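Local coordinates for protein alcohol dehydrogenase IV (Corynebacterium glutamicum, PDB 3IV7) that probably reduces maleylacetate with a nicotinamide cofactor, as a member of the iron-containing alcohol dehydrogenase family, at residues 177-191 with 229-242. Residues are numbered along the deposited sequence; the frame is centred on the assembly and turned at random.
Sequences HCIDSLWGPNADPIN and AAVSFASAGSGLHH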
loop_
_atom_site.group_PDB
_atom_site.type_symbol
_atom_site.label_atom_id
_atom_site.label_comp_id
_atom_site.label_asym_id
_atom_site.label_seq_id
_atom_site.Cartn_x
_atom_site.Cartn_y
_atom_site.Cartn_z
ATOM N N HIS A 177 15.137 2.124 6.467
ATOM C CA HIS A 177 14.326 1.481 5.430
ATOM C C HIS A 177 13.544 2.574 4.690
ATOM O O HIS A 177 13.497 2.585 3.468
ATOM C CB HIS A 177 13.356 0.435 6.016
ATOM C CG HIS A 177 14.021 -0.796 6.560
ATOM N ND1 HIS A 177 15.217 -1.282 6.064
ATOM C CD2 HIS A 177 13.583 -1.719 7.452
ATOM C CE1 HIS A 177 15.527 -2.404 6.696
ATOM N NE2 HIS A 177 14.549 -2.695 7.538
ATOM N N CYS A 178 12.990 3.536 5.428
ATOM C CA CYS A 178 12.237 4.611 4.796
ATOM C C CYS A 178 13.128 5.489 3.966
ATOM O O CYS A 178 12.859 5.735 2.812
ATOM C CB CYS A 178 11.554 5.510 5.831
ATOM S SG CYS A 178 10.395 4.735 6.875
ATOM N N ILE A 179 14.156 6.029 4.590
ATOM C CA ILE A 179 14.972 7.046 3.948
ATOM C C ILE A 179 15.747 6.552 2.726
ATOM O O ILE A 179 15.689 7.156 1.672
ATOM C CB ILE A 179 15.882 7.776 4.967
ATOM C CG1 ILE A 179 14.982 8.578 5.938
ATOM C CG2 ILE A 179 16.854 8.735 4.203
ATOM C CD1 ILE A 179 15.697 9.288 7.117
ATOM N N ASP A 180 16.435 5.432 2.857
ATOM C CA ASP A 180 17.185 4.880 1.714
ATOM C C ASP A 180 16.225 4.567 0.551
ATOM O O ASP A 180 16.580 4.751 -0.622
ATOM C CB ASP A 180 17.897 3.637 2.127
ATOM C CG ASP A 180 19.137 3.351 1.306
ATOM O OD1 ASP A 180 19.808 4.300 0.786
ATOM O OD2 ASP A 180 19.507 2.152 1.291
ATOM N N SER A 181 14.998 4.145 0.890
ATOM C CA SER A 181 14.005 3.781 -0.110
ATOM C C SER A 181 13.593 4.979 -0.988
ATOM O O SER A 181 13.166 4.800 -2.140
ATOM C CB SER A 181 12.792 3.138 0.553
ATOM O OG SER A 181 13.087 1.801 1.000
ATOM N N LEU A 182 13.749 6.190 -0.449
ATOM C CA LEU A 182 13.442 7.406 -1.182
ATOM C C LEU A 182 14.287 7.607 -2.439
ATOM O O LEU A 182 13.862 8.307 -3.353
ATOM C CB LEU A 182 13.525 8.634 -0.264
ATOM C CG LEU A 182 12.475 8.650 0.867
ATOM C CD1 LEU A 182 12.632 9.856 1.754
ATOM C CD2 LEU A 182 11.058 8.568 0.277
ATOM N N TRP A 183 15.497 7.034 -2.461
ATOM C CA TRP A 183 16.341 7.038 -3.675
ATOM C C TRP A 183 16.726 5.577 -4.007
ATOM O O TRP A 183 17.769 5.314 -4.595
ATOM C CB TRP A 183 17.598 7.934 -3.497
ATOM C CG TRP A 183 18.299 7.679 -2.239
ATOM C CD1 TRP A 183 18.961 6.530 -1.889
ATOM C CD2 TRP A 183 18.361 8.536 -1.095
ATOM N NE1 TRP A 183 19.397 6.612 -0.595
ATOM C CE2 TRP A 183 19.052 7.833 -0.083
ATOM C CE3 TRP A 183 17.895 9.815 -0.818
ATOM C CZ2 TRP A 183 19.281 8.370 1.172
ATOM C CZ3 TRP A 183 18.148 10.353 0.419
ATOM C CH2 TRP A 183 18.831 9.627 1.403
ATOM N N GLY A 184 15.858 4.637 -3.626
ATOM C CA GLY A 184 16.107 3.210 -3.862
ATOM C C GLY A 184 16.170 2.881 -5.351
ATOM O O GLY A 184 15.728 3.684 -6.184
ATOM N N PRO A 185 16.707 1.689 -5.699
ATOM C CA PRO A 185 16.811 1.329 -7.110
ATOM C C PRO A 185 15.462 1.262 -7.813
ATOM O O PRO A 185 15.407 1.510 -8.989
ATOM C CB PRO A 185 17.461 -0.060 -7.074
ATOM C CG PRO A 185 17.248 -0.553 -5.675
ATOM C CD PRO A 185 17.262 0.646 -4.828
ATOM N N ASN A 186 14.396 0.911 -7.082
ATOM C CA ASN A 186 13.035 0.869 -7.652
ATOM C C ASN A 186 12.085 1.788 -6.901
ATOM O O ASN A 186 10.932 1.461 -6.698
ATOM C CB ASN A 186 12.504 -0.558 -7.659
ATOM C CG ASN A 186 13.440 -1.526 -8.394
ATOM O OD1 ASN A 186 14.044 -2.407 -7.782
ATOM N ND2 ASN A 186 13.597 -1.325 -9.686
ATOM N N ALA A 187 12.603 2.936 -6.481
ATOM C CA ALA A 187 11.802 3.959 -5.887
ATOM C C ALA A 187 10.649 4.268 -6.843
ATOM O O ALA A 187 10.843 4.352 -8.063
ATOM C CB ALA A 187 12.669 5.258 -5.646
ATOM N N ASP A 188 9.458 4.448 -6.296
ATOM C CA ASP A 188 8.287 4.880 -7.119
ATOM C C ASP A 188 7.363 5.712 -6.207
ATOM O O ASP A 188 7.656 5.852 -5.034
ATOM C CB ASP A 188 7.585 3.666 -7.771
ATOM C CG ASP A 188 6.866 2.757 -6.750
ATOM O OD1 ASP A 188 6.225 3.294 -5.803
ATOM O OD2 ASP A 188 6.902 1.497 -6.943
ATOM N N PRO A 189 6.273 6.291 -6.755
ATOM C CA PRO A 189 5.471 7.195 -5.932
ATOM C C PRO A 189 4.750 6.553 -4.781
ATOM O O PRO A 189 4.450 7.245 -3.791
ATOM C CB PRO A 189 4.449 7.797 -6.936
ATOM C CG PRO A 189 5.105 7.694 -8.253
ATOM C CD PRO A 189 5.974 6.448 -8.202
ATOM N N ILE A 190 4.468 5.250 -4.890
ATOM C CA ILE A 190 3.741 4.521 -3.857
ATOM C C ILE A 190 4.677 4.157 -2.715
ATOM O O ILE A 190 4.381 4.458 -1.560
ATOM C CB ILE A 190 3.070 3.267 -4.417
ATOM C CG1 ILE A 190 2.043 3.680 -5.472
ATOM C CG2 ILE A 190 2.386 2.449 -3.248
ATOM C CD1 ILE A 190 1.648 2.612 -6.428
ATOM N N ASN A 191 5.807 3.491 -3.012
ATOM C CA ASN A 191 6.739 3.205 -1.938
ATOM C C ASN A 191 7.287 4.517 -1.300
ATOM O O ASN A 191 7.625 4.538 -0.121
ATOM C CB ASN A 191 7.845 2.204 -2.327
ATOM C CG ASN A 191 8.669 2.632 -3.542
ATOM O OD1 ASN A 191 9.184 3.739 -3.596
ATOM N ND2 ASN A 191 8.904 1.678 -4.465
ATOM N N ALA A 229 7.687 1.369 6.811
ATOM C CA ALA A 229 9.076 1.484 6.373
ATOM C C ALA A 229 9.485 0.251 5.561
ATOM O O ALA A 229 10.127 0.367 4.522
ATOM C CB ALA A 229 9.988 1.642 7.580
ATOM N N ALA A 230 9.158 -0.933 6.103
ATOM C CA ALA A 230 9.553 -2.201 5.506
ATOM C C ALA A 230 8.786 -2.507 4.223
ATOM O O ALA A 230 9.377 -2.985 3.237
ATOM C CB ALA A 230 9.404 -3.348 6.536
ATOM N N VAL A 231 7.488 -2.194 4.209
ATOM C CA VAL A 231 6.685 -2.348 3.001
ATOM C C VAL A 231 7.245 -1.464 1.858
ATOM O O VAL A 231 7.329 -1.897 0.701
ATOM C CB VAL A 231 5.203 -2.012 3.251
ATOM C CG1 VAL A 231 4.424 -1.970 1.912
ATOM C CG2 VAL A 231 4.535 -3.099 4.238
ATOM N N SER A 232 7.655 -0.240 2.205
ATOM C CA SER A 232 8.282 0.662 1.248
ATOM C C SER A 232 9.597 0.061 0.700
ATOM O O SER A 232 9.839 0.036 -0.507
ATOM C CB SER A 232 8.593 1.997 1.931
ATOM O OG SER A 232 9.250 2.870 1.019
ATOM N N PHE A 233 10.420 -0.414 1.619
ATOM C CA PHE A 233 11.713 -0.997 1.321
ATOM C C PHE A 233 11.607 -2.293 0.491
ATOM O O PHE A 233 12.357 -2.483 -0.431
ATOM C CB PHE A 233 12.438 -1.252 2.651
ATOM C CG PHE A 233 13.640 -2.091 2.530
ATOM C CD1 PHE A 233 14.781 -1.602 1.957
ATOM C CD2 PHE A 233 13.686 -3.341 3.139
ATOM C CE1 PHE A 233 15.928 -2.381 1.885
ATOM C CE2 PHE A 233 14.817 -4.098 3.076
ATOM C CZ PHE A 233 15.938 -3.612 2.440
ATOM N N ALA A 234 10.635 -3.134 0.810
ATOM C CA ALA A 234 10.388 -4.361 0.033
ATOM C C ALA A 234 10.144 -4.005 -1.433
ATOM O O ALA A 234 10.597 -4.705 -2.343
ATOM C CB ALA A 234 9.182 -5.134 0.622
ATOM N N SER A 235 9.502 -2.863 -1.655
ATOM C CA SER A 235 9.246 -2.373 -2.991
ATOM C C SER A 235 10.440 -1.625 -3.604
ATOM O O SER A 235 10.790 -1.858 -4.756
ATOM C CB SER A 235 8.026 -1.447 -3.004
ATOM O OG SER A 235 7.875 -0.814 -4.288
ATOM N N ALA A 236 11.019 -0.671 -2.862
ATOM C CA ALA A 236 12.039 0.230 -3.455
ATOM C C ALA A 236 13.412 -0.451 -3.663
ATOM O O ALA A 236 14.208 -0.007 -4.473
ATOM C CB ALA A 236 12.194 1.484 -2.633
ATOM N N GLY A 237 13.646 -1.534 -2.947
ATOM C CA GLY A 237 14.908 -2.235 -3.007
ATOM C C GLY A 237 15.972 -1.550 -2.160
ATOM O O GLY A 237 15.784 -0.412 -1.697
ATOM N N SER A 238 17.117 -2.235 -2.022
ATOM C CA SER A 238 18.273 -1.732 -1.263
ATOM C C SER A 238 19.039 -0.664 -1.956
ATOM O O SER A 238 19.576 -0.873 -3.060
ATOM C CB SER A 238 19.227 -2.872 -0.936
ATOM O OG SER A 238 18.623 -3.770 -0.050
ATOM N N GLY A 239 19.154 0.481 -1.285
ATOM C CA GLY A 239 19.923 1.592 -1.773
ATOM C C GLY A 239 21.302 1.571 -1.111
ATOM O O GLY A 239 21.669 0.579 -0.470
ATOM N N LEU A 240 22.047 2.665 -1.263
ATOM C CA LEU A 240 23.417 2.787 -0.696
ATOM C C LEU A 240 23.509 2.390 0.788
ATOM O O LEU A 240 24.408 1.638 1.175
ATOM C CB LEU A 240 23.932 4.217 -0.870
ATOM C CG LEU A 240 25.343 4.567 -0.322
ATOM C CD1 LEU A 240 26.429 3.723 -0.985
ATOM C CD2 LEU A 240 25.635 6.038 -0.501
ATOM N N HIS A 241 22.596 2.911 1.614
ATOM C CA HIS A 241 22.629 2.647 3.049
ATOM C C HIS A 241 22.616 1.185 3.335
ATOM O O HIS A 241 23.441 0.698 4.104
ATOM C CB HIS A 241 21.459 3.304 3.788
ATOM C CG HIS A 241 21.305 2.832 5.194
ATOM N ND1 HIS A 241 21.888 3.474 6.259
ATOM C CD2 HIS A 241 20.648 1.760 5.711
ATOM C CE1 HIS A 241 21.597 2.824 7.371
ATOM N NE2 HIS A 241 20.848 1.781 7.066
ATOM N N HIS A 242 21.685 0.466 2.715
ATOM C CA HIS A 242 21.539 -0.953 2.978
ATOM C C HIS A 242 22.711 -1.747 2.463
ATOM O O HIS A 242 23.093 -2.730 3.076
ATOM C CB HIS A 242 20.204 -1.488 2.408
ATOM C CG HIS A 242 19.010 -0.944 3.107
ATOM N ND1 HIS A 242 18.491 0.301 2.826
ATOM C CD2 HIS A 242 18.271 -1.442 4.131
ATOM C CE1 HIS A 242 17.469 0.534 3.635
ATOM N NE2 HIS A 242 17.312 -0.510 4.428
HETATM O O HOH W 1 16.291 1.088 0.427
HETATM O O HOH W 2 12.817 -3.895 -5.322
#
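Asp180 OD2 is gripped by His242 twice. The ring nitrogen His242 ND1 lies 2.6 Å from Asp180 OD2 on its anti lone pair, at an N-H...O angle of 166°, with carboxylate and imidazole nearly coplanar. The backbone His242 N, 3.1 Å from Asp180 OD2, comes from above the carboxylate plane. With CG anti to the backbone N (chi1 -154°), the Asp180 carboxylate reaches the first turn of helix 240-250, where OD1 takes a weak bond from His241 N. Trp183 NE1 also donates to Asp180 OD1, over 2.7 Å, from the anti side.

The chain of polar contacts continues through the His242 ring: His242 NE2 meets His177 ND1 at 2.8 Å, rim to rim, while His177 NE2 bonds to Ala123 O. Phe233 stacks offset on His177, ring centroids 4.5 Å apart, and also reaches over one face of His242.

At the other end of the contact, Asn191 ND2 points straight at Ser235 OG (2.7 Å) and also donates to Asn186 O, while its OD1 takes Asp188 N in a capping box at the start of helix 189-211. Ser232 OG donates to Asn191 O, 2.6 Å away, from above the carbonyl plane. The contact thus clasps two helix-loop-helix turns of the all-helical C-terminal region; bonded at both ring nitrogens, to Asp180 and to His177, the His242 imidazole has its rotation fixed.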